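Long-range contacts in decapping nuclease RAI1 (Scheffersomyces stipitis, PDB 5BTO), which hydrolyses NAD caps from RNA 5' ends, and also acts on methylguanosine-capped and triphosphorylated ends, using a divalent metal cation: residues K10-Q15 / R369-R374; R115-K120 / I145-E150; N129-L134 / F364-R369. One frame throughout, in Å; residues are numbered along the deposited sequence.

Interaction 1: residues K10-Q15 / R369-R374; sequences KTLSLQ and RTFTLR
Strand 370-375 receives strand 9-12 at its flank in antiparallel register, and the pairing is tightest around Lys10 and Leu373. Lys10 N donates to Leu373 O over 2.7 Å and Leu373 N returns a bond to Lys10 O over 2.8 Å; both are nearly straight and lie in the plane of the accepting carbonyl. Leu12 N donates to Phe371 O at 2.9 Å, and in place of a direct return bond a water donates to Leu12 O and accepts from Phe371 N.

On the sheet face that carries Leu12, Phe371 and Leu373, Leu12 and Phe371 run side by side, each with CG anti to its own N, and Leu12 CB comes within 4.0 Å of Phe371 CD1. Helix 333-350 packs over this face, through Trp339 edge-to-face with Phe371 and Trp346 on Leu12 and Leu373. Leu14, further along the chain, continues the packing: its CD2 lies 4.0 Å from Phe371 CB, while its CD1 reaches Arg369 O at 3.5 Å. An alanine in place of Leu14 would lose CG and both methyls and would probably loosen the cover over Phe371 CB and the Arg369 backbone. Lys10 starts out on this same face, but its end leads away to a salt bridge with Glu350.

The other face is more open. Thr11 and Thr372 point the same way, touching through Thr11 OG1 and Thr372 CG2 at 3.6 Å, and Ile46 of the second subunit packs on Thr11. The arrangement is that of an antiparallel edge strand, here the N-terminal one, closing one margin, within this chain, of the large mixed sheet of this RAI1 nuclease.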
loop_
_atom_site.group_PDB
_atom_site.type_symbol
_atom_site.label_atom_id
_atom_site.label_comp_id
_atom_site.label_asym_id
_atom_site.label_seq_id
_atom_site.Cartn_x
_atom_site.Cartn_y
_atom_site.Cartn_z
ATOM N N LYS A 10 10.331 2.313 7.768
ATOM C CA LYS A 10 8.914 2.485 7.411
ATOM C C LYS A 10 8.604 1.715 6.121
ATOM O O LYS A 10 9.475 1.537 5.291
ATOM C CB LYS A 10 8.597 3.967 7.164
ATOM C CG LYS A 10 8.824 4.869 8.371
ATOM C CD LYS A 10 8.609 6.342 8.031
ATOM C CE LYS A 10 8.848 7.253 9.236
ATOM N NZ LYS A 10 8.808 8.704 8.866
ATOM N N THR A 11 7.359 1.291 5.941
ATOM C CA THR A 11 6.993 0.455 4.791
ATOM C C THR A 11 5.893 1.095 3.964
ATOM O O THR A 11 4.941 1.647 4.501
ATOM C CB THR A 11 6.532 -0.961 5.240
ATOM O OG1 THR A 11 7.608 -1.614 5.924
ATOM C CG2 THR A 11 6.108 -1.803 4.038
ATOM N N LEU A 12 6.041 1.033 2.639
ATOM C CA LEU A 12 5.010 1.497 1.725
ATOM C C LEU A 12 4.380 0.291 1.033
ATOM O O LEU A 12 5.090 -0.540 0.479
ATOM C CB LEU A 12 5.620 2.443 0.669
ATOM C CG LEU A 12 4.642 2.994 -0.371
ATOM C CD1 LEU A 12 3.623 3.955 0.237
ATOM C CD2 LEU A 12 5.395 3.685 -1.523
ATOM N N SER A 13 3.053 0.190 1.082
ATOM C CA SER A 13 2.338 -0.889 0.396
ATOM C C SER A 13 2.603 -0.857 -1.100
ATOM O O SER A 13 2.535 0.203 -1.714
ATOM C CB SER A 13 0.832 -0.762 0.574
ATOM O OG SER A 13 0.178 -1.774 -0.184
ATOM N N LEU A 14 2.868 -2.020 -1.684
ATOM C CA LEU A 14 3.017 -2.103 -3.138
ATOM C C LEU A 14 1.714 -1.735 -3.841
ATOM O O LEU A 14 1.704 -1.466 -5.049
ATOM C CB LEU A 14 3.430 -3.516 -3.568
ATOM C CG LEU A 14 4.800 -4.006 -3.104
ATOM C CD1 LEU A 14 5.097 -5.353 -3.741
ATOM C CD2 LEU A 14 5.894 -2.997 -3.438
ATOM N N GLN A 15 0.611 -1.759 -3.094
ATOM C CA GLN A 15 -0.700 -1.419 -3.636
ATOM C C GLN A 15 -0.978 0.086 -3.636
ATOM O O GLN A 15 -2.030 0.513 -4.086
ATOM C CB GLN A 15 -1.811 -2.146 -2.856
ATOM C CG GLN A 15 -1.721 -3.649 -2.937
ATOM C CD GLN A 15 -2.942 -4.341 -2.346
ATOM O OE1 GLN A 15 -3.666 -3.769 -1.522
ATOM N NE2 GLN A 15 -3.177 -5.574 -2.761
ATOM N N ARG A 369 9.013 -9.031 -1.156
ATOM C CA ARG A 369 8.178 -8.062 -1.854
ATOM C C ARG A 369 7.746 -6.920 -0.944
ATOM O O ARG A 369 6.565 -6.587 -0.850
ATOM C CB ARG A 369 6.985 -8.738 -2.527
ATOM C CG ARG A 369 7.393 -9.532 -3.754
ATOM C CD ARG A 369 6.197 -10.013 -4.547
ATOM N NE ARG A 369 6.603 -10.791 -5.713
ATOM C CZ ARG A 369 5.757 -11.230 -6.637
ATOM N NH1 ARG A 369 4.464 -10.956 -6.525
ATOM N NH2 ARG A 369 6.201 -11.935 -7.670
ATOM N N THR A 370 8.724 -6.320 -0.277
ATOM C CA THR A 370 8.451 -5.189 0.591
ATOM C C THR A 370 9.222 -3.975 0.095
ATOM O O THR A 370 10.353 -4.094 -0.368
ATOM C CB THR A 370 8.802 -5.486 2.065
ATOM O OG1 THR A 370 10.217 -5.654 2.207
ATOM C CG2 THR A 370 8.100 -6.755 2.528
ATOM N N PHE A 371 8.589 -2.814 0.195
ATOM C CA PHE A 371 9.198 -1.548 -0.185
ATOM C C PHE A 371 9.364 -0.738 1.093
ATOM O O PHE A 371 8.379 -0.428 1.764
ATOM C CB PHE A 371 8.279 -0.816 -1.157
ATOM C CG PHE A 371 8.933 0.346 -1.862
ATOM C CD1 PHE A 371 8.991 1.591 -1.257
ATOM C CD2 PHE A 371 9.474 0.193 -3.128
ATOM C CE1 PHE A 371 9.579 2.674 -1.903
ATOM C CE2 PHE A 371 10.070 1.262 -3.771
ATOM C CZ PHE A 371 10.123 2.511 -3.163
ATOM N N THR A 372 10.604 -0.406 1.439
ATOM C CA THR A 372 10.865 0.201 2.737
ATOM C C THR A 372 11.735 1.442 2.654
ATOM O O THR A 372 12.491 1.638 1.690
ATOM C CB THR A 372 11.550 -0.785 3.698
ATOM O OG1 THR A 372 12.791 -1.227 3.133
ATOM C CG2 THR A 372 10.648 -1.992 3.983
ATOM N N LEU A 373 11.619 2.266 3.691
ATOM C CA LEU A 373 12.442 3.446 3.884
ATOM C C LEU A 373 13.088 3.302 5.256
ATOM O O LEU A 373 12.389 3.181 6.258
ATOM C CB LEU A 373 11.565 4.692 3.861
ATOM C CG LEU A 373 12.193 6.047 4.188
ATOM C CD1 LEU A 373 13.242 6.450 3.155
ATOM C CD2 LEU A 373 11.104 7.118 4.295
ATOM N N ARG A 374 14.415 3.309 5.291
ATOM C CA ARG A 374 15.165 3.092 6.526
ATOM C C ARG A 374 16.161 4.221 6.763
ATOM O O ARG A 374 16.836 4.664 5.837
ATOM C CB ARG A 374 15.887 1.746 6.434
ATOM C CG ARG A 374 16.951 1.519 7.467
ATOM C CD ARG A 374 17.425 0.081 7.416
ATOM N NE ARG A 374 18.216 -0.219 6.226
ATOM C CZ ARG A 374 19.537 -0.098 6.173
ATOM N NH1 ARG A 374 20.203 0.333 7.236
ATOM N NH2 ARG A 374 20.197 -0.406 5.065
HETATM O O HOH W 1 5.681 -3.148 0.739
#

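Interaction 2: residues R115-K120 / I145-E150; sequences RGLMTK and INSDEE
Helix 115-123 begins with Arg115 and Gly116 of the substrate-binding site, and its first turn packs through Leu117 against the end of strand 142-147 in the large mixed sheet. The short segments cross almost perpendicularly, at 83°, with their axes 8.7 Å apart at closest approach. That spacing is bridged mainly by Leu117, whose CB points toward the strand.

Leu117 CG stands anti to the carbonyl carbon (chi1 -55°), and both methyls meet the strand. CD1 spans the backbone, 3.4 Å from Asn146 CA and 3.5 Å from Ser147 N, and also lies 3.6 Å from Asn146 OD1. Leu117 CD2 lies 4.0 Å from Ser147 CB. The next residue, Met118, bends back through chi1 and chi2 both near -60°, so that its CE arrives 4.2 Å from Ile145 CG2. Leu134 of the adjoining strand touches both Leu117 and Ile145, while Leu285 of helix 266-286 and Tyr340 of helix 333-350 pack on Met118.

Several polar groups find partners within each element or outside the pair. Arg115 O accepts from Thr119 N and also from Thr119 OG1, which lies 3.0 Å from Arg115 O and donates from above the carbonyl plane. Arg115 NH1 bonds to Glu235 O, and Asn146 ND2 to Ser85 O.

The chemistry across the interface is therefore apolar: it rests on shape and burial, and it probably has a cost, since Ser147 N is buried beneath the leucine methyls without a hydrogen-bonding partner in the model. Against this strand, the helix carrying two substrate-binding residues is held by van der Waals packing.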
loop_
_atom_site.group_PDB
_atom_site.type_symbol
_atom_site.label_atom_id
_atom_site.label_comp_id
_atom_site.label_asym_id
_atom_site.label_seq_id
_atom_site.Cartn_x
_atom_site.Cartn_y
_atom_site.Cartn_z
ATOM N N ARG A 115 17.454 9.716 -14.184
ATOM C CA ARG A 115 16.295 9.114 -14.826
ATOM C C ARG A 115 16.222 7.616 -14.624
ATOM O O ARG A 115 15.145 7.077 -14.416
ATOM C CB ARG A 115 16.317 9.392 -16.338
ATOM C CG ARG A 115 15.416 8.449 -17.144
ATOM C CD ARG A 115 15.730 8.433 -18.636
ATOM N NE ARG A 115 16.961 7.724 -18.979
ATOM C CZ ARG A 115 17.744 8.060 -19.999
ATOM N NH1 ARG A 115 17.428 9.098 -20.766
ATOM N NH2 ARG A 115 18.847 7.367 -20.252
ATOM N N GLY A 116 17.368 6.942 -14.712
ATOM C CA GLY A 116 17.390 5.492 -14.630
ATOM C C GLY A 116 16.886 5.002 -13.282
ATOM O O GLY A 116 16.254 3.952 -13.192
ATOM N N LEU A 117 17.156 5.769 -12.234
ATOM C CA LEU A 117 16.730 5.359 -10.903
ATOM C C LEU A 117 15.215 5.512 -10.776
ATOM O O LEU A 117 14.549 4.689 -10.145
ATOM C CB LEU A 117 17.443 6.185 -9.830
ATOM C CG LEU A 117 18.978 6.151 -9.917
ATOM C CD1 LEU A 117 19.612 7.040 -8.843
ATOM C CD2 LEU A 117 19.503 4.713 -9.827
ATOM N N MET A 118 14.669 6.566 -11.374
ATOM C CA MET A 118 13.228 6.784 -11.333
ATOM C C MET A 118 12.500 5.768 -12.213
ATOM O O MET A 118 11.411 5.315 -11.883
ATOM C CB MET A 118 12.870 8.224 -11.709
ATOM C CG MET A 118 13.489 9.265 -10.764
ATOM S SD MET A 118 12.980 9.066 -9.029
ATOM C CE MET A 118 14.378 8.185 -8.357
ATOM N N THR A 119 13.124 5.405 -13.331
ATOM C CA THR A 119 12.586 4.338 -14.165
ATOM C C THR A 119 12.436 3.020 -13.398
ATOM O O THR A 119 11.448 2.292 -13.564
ATOM C CB THR A 119 13.487 4.103 -15.407
ATOM O OG1 THR A 119 13.539 5.306 -16.196
ATOM C CG2 THR A 119 12.941 2.960 -16.250
ATOM N N LYS A 120 13.412 2.700 -12.558
ATOM C CA LYS A 120 13.310 1.497 -11.732
ATOM C C LYS A 120 12.079 1.545 -10.823
ATOM O O LYS A 120 11.424 0.525 -10.604
ATOM C CB LYS A 120 14.566 1.308 -10.879
ATOM C CG LYS A 120 15.824 0.983 -11.663
ATOM C CD LYS A 120 16.976 0.697 -10.715
ATOM C CE LYS A 120 18.163 0.089 -11.447
ATOM N NZ LYS A 120 19.191 -0.419 -10.491
ATOM N N ILE A 145 19.067 11.827 -4.625
ATOM C CA ILE A 145 18.853 10.377 -4.686
ATOM C C ILE A 145 19.826 9.732 -5.661
ATOM O O ILE A 145 19.903 10.145 -6.827
ATOM C CB ILE A 145 17.413 10.050 -5.132
ATOM C CG1 ILE A 145 16.404 10.724 -4.185
ATOM C CG2 ILE A 145 17.184 8.523 -5.189
ATOM C CD1 ILE A 145 14.947 10.445 -4.512
ATOM N N ASN A 146 20.576 8.736 -5.193
ATOM C CA ASN A 146 21.438 7.957 -6.083
ATOM C C ASN A 146 21.424 6.491 -5.706
ATOM O O ASN A 146 20.989 6.128 -4.616
ATOM C CB ASN A 146 22.890 8.455 -6.074
ATOM C CG ASN A 146 23.681 7.961 -7.296
ATOM O OD1 ASN A 146 23.099 7.519 -8.292
ATOM N ND2 ASN A 146 24.998 8.028 -7.221
ATOM N N SER A 147 21.909 5.647 -6.605
ATOM C CA SER A 147 22.169 4.259 -6.250
ATOM C C SER A 147 23.344 4.204 -5.280
ATOM O O SER A 147 24.126 5.155 -5.169
ATOM C CB SER A 147 22.503 3.446 -7.501
ATOM O OG SER A 147 23.531 4.075 -8.253
ATOM N N ASP A 148 23.471 3.084 -4.577
ATOM C CA ASP A 148 24.576 2.912 -3.650
ATOM C C ASP A 148 25.752 2.203 -4.318
ATOM O O ASP A 148 25.610 1.098 -4.844
ATOM C CB ASP A 148 24.115 2.140 -2.420
ATOM C CG ASP A 148 25.193 2.042 -1.360
ATOM O OD1 ASP A 148 25.417 3.032 -0.634
ATOM O OD2 ASP A 148 25.812 0.969 -1.246
ATOM N N GLU A 149 26.915 2.841 -4.280
ATOM C CA GLU A 149 28.093 2.343 -4.983
ATOM C C GLU A 149 28.446 0.902 -4.619
ATOM O O GLU A 149 28.618 0.056 -5.497
ATOM C CB GLU A 149 29.290 3.265 -4.725
ATOM C CG GLU A 149 30.528 2.910 -5.518
ATOM C CD GLU A 149 31.596 3.982 -5.435
ATOM O OE1 GLU A 149 31.266 5.128 -5.064
ATOM O OE2 GLU A 149 32.767 3.678 -5.739
ATOM N N GLU A 150 28.551 0.627 -3.325
ATOM C CA GLU A 150 28.963 -0.697 -2.868
ATOM C C GLU A 150 27.932 -1.758 -3.259
ATOM O O GLU A 150 28.285 -2.818 -3.773
ATOM C CB GLU A 150 29.198 -0.697 -1.353
ATOM C CG GLU A 150 27.913 -0.760 -0.549
ATOM C CD GLU A 150 28.066 -0.265 0.871
ATOM O OE1 GLU A 150 29.173 -0.395 1.440
ATOM O OE2 GLU A 150 27.067 0.253 1.415
#

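Interaction 3: residues N129-L134 / F364-R369; sequences NDPVDL and FDPSTR
Phe364 has CG anti to its backbone N (chi1 172°), and a chi2 of 72° turns the ring so that its CD2 edge meets the chain at Asp130. Val132 likewise places CG1 anti to N. The antiparallel pairing of these two residues puts their side chains on the same face of the sheet, with Val132 CB 4.0 Å from Phe364 CB. Asp130 O lies in the plane of the Phe364 ring, 3.3 Å from Phe364 CD2, an approach that would set the carbonyl oxygen against the slightly positive ring hydrogens.

Between these two segments the backbone pairing is made by Val132 and Phe364; it continues with Leu134 and Val362. Phe364 N donates to Val132 O at 2.8 Å, and Val132 N donates to Phe364 O at 3.2 Å; both donors lie on a carbonyl lone pair. Phe364 O accepts again from a water that also donates to Asp133 OD2, and that carboxylate oxygen forms a salt bridge with Arg155 of helix 149-166.

Before the strand the contact passes to two prolines. Pro366 turns its ring toward the other segment, with CG 3.5 Å from both Asn129 O and Pro131 N, and the two pyrrolidine rings cross obliquely, Pro131 CD to Pro366 CG at 3.9 Å. Pro366 N also lies over one face of the Phe364 ring, near its rim.

The turn beyond is organised by Asp365. Its OD1 accepts from Ser367 N, forming an Asx turn, and Thr368 OG1 donates to Asp365 OD2 at 2.8 Å from above the carboxylate plane. Arg369, with phi and psi both positive, and Thr370 then both face Asp365. The arrangement is that of an antiparallel strand pair inside the mixed sheet, where strand 359-365 passes into its hairpin through a G1 beta bulge.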
loop_
_atom_site.group_PDB
_atom_site.type_symbol
_atom_site.label_atom_id
_atom_site.label_comp_id
_atom_site.label_asym_id
_atom_site.label_seq_id
_atom_site.Cartn_x
_atom_site.Cartn_y
_atom_site.Cartn_z
ATOM N N ASN A 129 10.777 -9.063 -9.518
ATOM C CA ASN A 129 11.951 -9.854 -9.173
ATOM C C ASN A 129 13.233 -9.031 -9.146
ATOM O O ASN A 129 14.289 -9.552 -8.794
ATOM C CB ASN A 129 12.112 -11.028 -10.139
ATOM C CG ASN A 129 10.933 -11.972 -10.093
ATOM O OD1 ASN A 129 10.425 -12.300 -9.017
ATOM N ND2 ASN A 129 10.475 -12.402 -11.263
ATOM N N ASP A 130 13.138 -7.754 -9.517
ATOM C CA ASP A 130 14.312 -6.887 -9.590
ATOM C C ASP A 130 14.446 -6.051 -8.322
ATOM O O ASP A 130 13.533 -5.305 -7.973
ATOM C CB ASP A 130 14.235 -5.944 -10.801
ATOM C CG ASP A 130 14.246 -6.682 -12.132
ATOM O OD1 ASP A 130 14.684 -7.854 -12.180
ATOM O OD2 ASP A 130 13.828 -6.073 -13.144
ATOM N N PRO A 131 15.582 -6.176 -7.626
ATOM C CA PRO A 131 15.806 -5.360 -6.427
ATOM C C PRO A 131 16.026 -3.890 -6.759
ATOM O O PRO A 131 16.471 -3.553 -7.860
ATOM C CB PRO A 131 17.090 -5.950 -5.835
ATOM C CG PRO A 131 17.793 -6.571 -7.009
ATOM C CD PRO A 131 16.694 -7.107 -7.884
ATOM N N VAL A 132 15.688 -3.022 -5.810
ATOM C CA VAL A 132 15.977 -1.598 -5.914
ATOM C C VAL A 132 16.606 -1.145 -4.609
ATOM O O VAL A 132 16.113 -1.468 -3.525
ATOM C CB VAL A 132 14.708 -0.761 -6.171
ATOM C CG1 VAL A 132 15.048 0.730 -6.248
ATOM C CG2 VAL A 132 14.021 -1.203 -7.453
ATOM N N ASP A 133 17.711 -0.414 -4.699
ATOM C CA ASP A 133 18.318 0.178 -3.509
ATOM C C ASP A 133 18.801 1.589 -3.816
ATOM O O ASP A 133 19.661 1.784 -4.677
ATOM C CB ASP A 133 19.464 -0.686 -2.984
ATOM C CG ASP A 133 18.970 -1.966 -2.341
ATOM O OD1 ASP A 133 18.555 -1.925 -1.159
ATOM O OD2 ASP A 133 18.992 -3.014 -3.017
ATOM N N LEU A 134 18.228 2.568 -3.127
ATOM C CA LEU A 134 18.577 3.962 -3.360
ATOM C C LEU A 134 18.962 4.658 -2.074
ATOM O O LEU A 134 18.364 4.417 -1.026
ATOM C CB LEU A 134 17.406 4.705 -3.989
ATOM C CG LEU A 134 16.787 4.109 -5.257
ATOM C CD1 LEU A 134 15.493 4.833 -5.586
ATOM C CD2 LEU A 134 17.781 4.192 -6.420
ATOM N N PHE A 364 13.598 -1.936 -2.308
ATOM C CA PHE A 364 12.621 -2.959 -2.631
ATOM C C PHE A 364 13.302 -4.313 -2.608
ATOM O O PHE A 364 14.292 -4.534 -3.310
ATOM C CB PHE A 364 11.965 -2.727 -3.996
ATOM C CG PHE A 364 11.091 -3.877 -4.429
ATOM C CD1 PHE A 364 9.881 -4.108 -3.804
ATOM C CD2 PHE A 364 11.482 -4.726 -5.454
ATOM C CE1 PHE A 364 9.075 -5.178 -4.185
ATOM C CE2 PHE A 364 10.685 -5.784 -5.844
ATOM C CZ PHE A 364 9.478 -6.013 -5.216
ATOM N N ASP A 365 12.768 -5.209 -1.771
ATOM C CA ASP A 365 13.306 -6.555 -1.599
ATOM C C ASP A 365 12.405 -7.577 -2.291
ATOM O O ASP A 365 11.290 -7.832 -1.846
ATOM C CB ASP A 365 13.412 -6.876 -0.106
ATOM C CG ASP A 365 13.842 -8.303 0.161
ATOM O OD1 ASP A 365 14.493 -8.917 -0.707
ATOM O OD2 ASP A 365 13.533 -8.813 1.254
ATOM N N PRO A 366 12.884 -8.161 -3.395
ATOM C CA PRO A 366 12.041 -9.090 -4.150
ATOM C C PRO A 366 11.643 -10.340 -3.363
ATOM O O PRO A 366 10.559 -10.881 -3.589
ATOM C CB PRO A 366 12.932 -9.487 -5.329
ATOM C CG PRO A 366 13.890 -8.370 -5.482
ATOM C CD PRO A 366 14.139 -7.846 -4.097
ATOM N N SER A 367 12.507 -10.802 -2.465
ATOM C CA SER A 367 12.234 -12.048 -1.754
ATOM C C SER A 367 11.020 -11.909 -0.842
ATOM O O SER A 367 10.246 -12.853 -0.682
ATOM C CB SER A 367 13.463 -12.533 -0.974
ATOM O OG SER A 367 13.742 -11.704 0.145
ATOM N N THR A 368 10.850 -10.727 -0.256
ATOM C CA THR A 368 9.727 -10.472 0.645
ATOM C C THR A 368 8.671 -9.578 0.007
ATOM O O THR A 368 7.575 -9.398 0.551
ATOM C CB THR A 368 10.199 -9.815 1.950
ATOM O OG1 THR A 368 10.820 -8.558 1.658
ATOM C CG2 THR A 368 11.195 -10.712 2.658
ATOM N N ARG A 369 9.013 -9.031 -1.156
ATOM C CA ARG A 369 8.178 -8.062 -1.854
ATOM C C ARG A 369 7.746 -6.920 -0.944
ATOM O O ARG A 369 6.565 -6.587 -0.850
ATOM C CB ARG A 369 6.985 -8.738 -2.527
ATOM C CG ARG A 369 7.393 -9.532 -3.754
ATOM C CD ARG A 369 6.197 -10.013 -4.547
ATOM N NE ARG A 369 6.603 -10.791 -5.713
ATOM C CZ ARG A 369 5.757 -11.230 -6.637
ATOM N NH1 ARG A 369 4.464 -10.956 -6.525
ATOM N NH2 ARG A 369 6.201 -11.935 -7.670
HETATM O O HOH W 2 16.899 -4.717 -2.308
#

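From the N terminus, residues 10-15 come first and pair with residues 369-374, so interaction 1 closes a loop spanning nearly the whole chain. Interactions 2 and 3 both nest inside it. They cross each other, because 115-120, 129-134, 145-150 and 364-369 alternate along the sequence. All three reach the same large mixed sheet: strands 9-12, 370-375, 359-365, 132-139 and 142-147 are successive neighbours, and helix 115-123 packs against the last two. Interactions 1 and 3 share Arg369 and meet where Leu14 CD2 packs on Phe364 CE1 at 3.9 Å. Leu134 joins interactions 2 and 3, its CD2 lying 3.9 Å from Leu117 CD2.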